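Local coordinates for ADP compounds hydrolase nudE (Escherichia coli, PDB 1VHZ), which hydrolyses ADP-linked compounds such as ADP-ribose, Ap2A, Ap3A and NADH as a magnesium-dependent homodimeric enzyme of the Nudix family, at the interface of chains A and B. Residues are numbered along the deposited sequence; one frame, centred on the assembly and turned at random. Chains: chain A/B, ADP compounds hydrolase nudE.

The interface of chains A and B. Residues chain A 172, 176; chain B 115, 173, 176-177, 180.
A:Phe176 and B:Phe176, the same residue from each half of the NudE homodimer, meet at the two-fold axis with their rings nearly parallel and offset, and illustrate how an aromatic side chain can pack against its own copy. The two side chains slide past one another in opposite directions, and each lays its CB methylene, off-centre toward the rim, over one face of the other's ring. B:Phe176 CB sits 3.5 Å from the centroid of the A:Phe176 ring, and A:Phe176 CB 3.4 Å from that of B:Phe176, a reciprocal pair of CH-pi contacts. In both chains CG stands anti to the carbonyl carbon (chi1 -82° in A:Phe176), which carries the ring across the partner's CB; the near-equal torsions reflect the two-fold. Helix 169-183 of chain B also supplies the surroundings of the far end of the A:Phe176 ring. B:Leu177 crosses it at about a right angle, its CD2 lying 3.9 Å from A:Phe176 CE1. The bent chain of B:Glu180 brings its CG methylene 3.7 Å from A:Phe176 CE2. An alanine in place of A:Phe176 would probably leave B:Phe176 CB without an aromatic face to rest on and B:Leu177 CD2 without its ring partner. One turn earlier, A:Val172 CG1 packs within its own chain at the edge of the A:Phe176 ring, in plane. Across the interface, A:Val172 CG2 approaches the strand residue B:Leu115, 4.1 Å from its CD1. A:Val172 CG1 lies 3.7 Å from the hydroxyl oxygen B:Ser173 OG.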
ATOM      1  N   VAL A 172       6.867   4.293  -1.884  1.00  8.89           N
ATOM      2  CA  VAL A 172       6.963   4.664  -3.315  1.00  9.92           C
ATOM      3  C   VAL A 172       5.958   5.734  -3.684  1.00 11.88           C
ATOM      4  O   VAL A 172       6.285   6.712  -4.354  1.00 11.53           O
ATOM      5  CB  VAL A 172       6.848   3.412  -4.187  1.00 10.93           C
ATOM      6  CG1 VAL A 172       6.697   3.728  -5.661  1.00  8.71           C
ATOM      7  CG2 VAL A 172       8.087   2.508  -3.981  1.00  4.40           C
ATOM      8  N   PHE A 176       7.128   9.647  -5.089  1.00 15.77           N
ATOM      9  CA  PHE A 176       6.629  10.265  -6.309  1.00 15.45           C
ATOM     10  C   PHE A 176       5.748  11.482  -6.014  1.00 14.90           C
ATOM     11  O   PHE A 176       5.786  12.446  -6.779  1.00 15.79           O
ATOM     12  CB  PHE A 176       5.822   9.237  -7.126  1.00 12.99           C
ATOM     13  CG  PHE A 176       6.623   8.306  -7.994  1.00 17.10           C
ATOM     14  CD1 PHE A 176       6.727   6.965  -7.691  1.00 12.17           C
ATOM     15  CD2 PHE A 176       7.258   8.775  -9.144  1.00 12.04           C
ATOM     16  CE1 PHE A 176       7.426   6.088  -8.513  1.00 17.33           C
ATOM     17  CE2 PHE A 176       7.974   7.909  -9.957  1.00 18.59           C
ATOM     18  CZ  PHE A 176       8.060   6.560  -9.647  1.00 16.72           C
TER
ATOM     19  N   LEU B 115       6.621  -4.780  -5.408  1.00 17.58           N
ATOM     20  CA  LEU B 115       6.522  -3.999  -4.184  1.00 17.88           C
ATOM     21  C   LEU B 115       6.014  -4.802  -2.988  1.00 21.81           C
ATOM     22  O   LEU B 115       5.208  -5.726  -3.103  1.00 21.21           O
ATOM     23  CB  LEU B 115       5.535  -2.873  -4.441  1.00 20.72           C
ATOM     24  CG  LEU B 115       5.916  -1.463  -4.800  1.00 30.91           C
ATOM     25  CD1 LEU B 115       7.252  -1.261  -5.467  1.00 16.69           C
ATOM     26  CD2 LEU B 115       4.810  -0.846  -5.663  1.00 23.14           C
ATOM     27  N   SER B 173       1.199   4.011  -6.712  1.00 13.27           N
ATOM     28  CA  SER B 173       2.541   3.576  -7.057  1.00 16.28           C
ATOM     29  C   SER B 173       2.565   3.102  -8.512  1.00 14.16           C
ATOM     30  O   SER B 173       3.464   3.472  -9.245  1.00 13.91           O
ATOM     31  CB  SER B 173       2.977   2.369  -6.190  1.00 12.05           C
ATOM     32  OG  SER B 173       3.183   2.777  -4.866  1.00 17.05           O
ATOM     33  N   PHE B 176       2.288   6.126 -11.141  1.00 14.12           N
ATOM     34  CA  PHE B 176       3.545   6.847 -11.271  1.00 14.49           C
ATOM     35  C   PHE B 176       4.595   5.973 -11.959  1.00 15.44           C
ATOM     36  O   PHE B 176       5.301   6.454 -12.845  1.00 13.61           O
ATOM     37  CB  PHE B 176       4.043   7.309  -9.895  1.00 12.13           C
ATOM     38  CG  PHE B 176       3.492   8.622  -9.399  1.00 14.30           C
ATOM     39  CD1 PHE B 176       2.589   8.669  -8.351  1.00 11.84           C
ATOM     40  CD2 PHE B 176       3.887   9.820  -9.969  1.00 13.82           C
ATOM     41  CE1 PHE B 176       2.107   9.890  -7.877  1.00 14.69           C
ATOM     42  CE2 PHE B 176       3.405  11.034  -9.523  1.00 14.29           C
ATOM     43  CZ  PHE B 176       2.507  11.067  -8.461  1.00 17.03           C
ATOM     44  N   LEU B 177       4.672   4.682 -11.632  1.00 13.12           N
ATOM     45  CA  LEU B 177       5.665   3.824 -12.292  1.00 17.23           C
ATOM     46  C   LEU B 177       5.376   3.663 -13.783  1.00 18.30           C
ATOM     47  O   LEU B 177       6.317   3.641 -14.582  1.00 16.06           O
ATOM     48  CB  LEU B 177       5.792   2.458 -11.616  1.00 12.63           C
ATOM     49  CG  LEU B 177       6.351   2.500 -10.181  1.00 16.83           C
ATOM     50  CD1 LEU B 177       5.899   1.299  -9.383  1.00  6.53           C
ATOM     51  CD2 LEU B 177       7.879   2.591 -10.209  1.00 12.81           C
ATOM     52  N   GLU B 180       6.391   6.870 -15.585  1.00 18.59           N
ATOM     53  CA  GLU B 180       7.839   6.914 -15.784  1.00 23.10           C
ATOM     54  C   GLU B 180       8.260   6.057 -16.984  1.00 21.48           C
ATOM     55  O   GLU B 180       9.069   6.453 -17.801  1.00 23.09           O
ATOM     56  CB  GLU B 180       8.631   6.372 -14.585  1.00 27.17           C
ATOM     57  CG  GLU B 180       8.947   7.308 -13.473  1.00 32.41           C
ATOM     58  CD  GLU B 180       9.369   8.706 -13.874  1.00 34.65           C
ATOM     59  OE1 GLU B 180      10.482   8.868 -14.400  1.00 37.20           O
ATOM     60  OE2 GLU B 180       8.585   9.655 -13.656  1.00 33.75           O
TER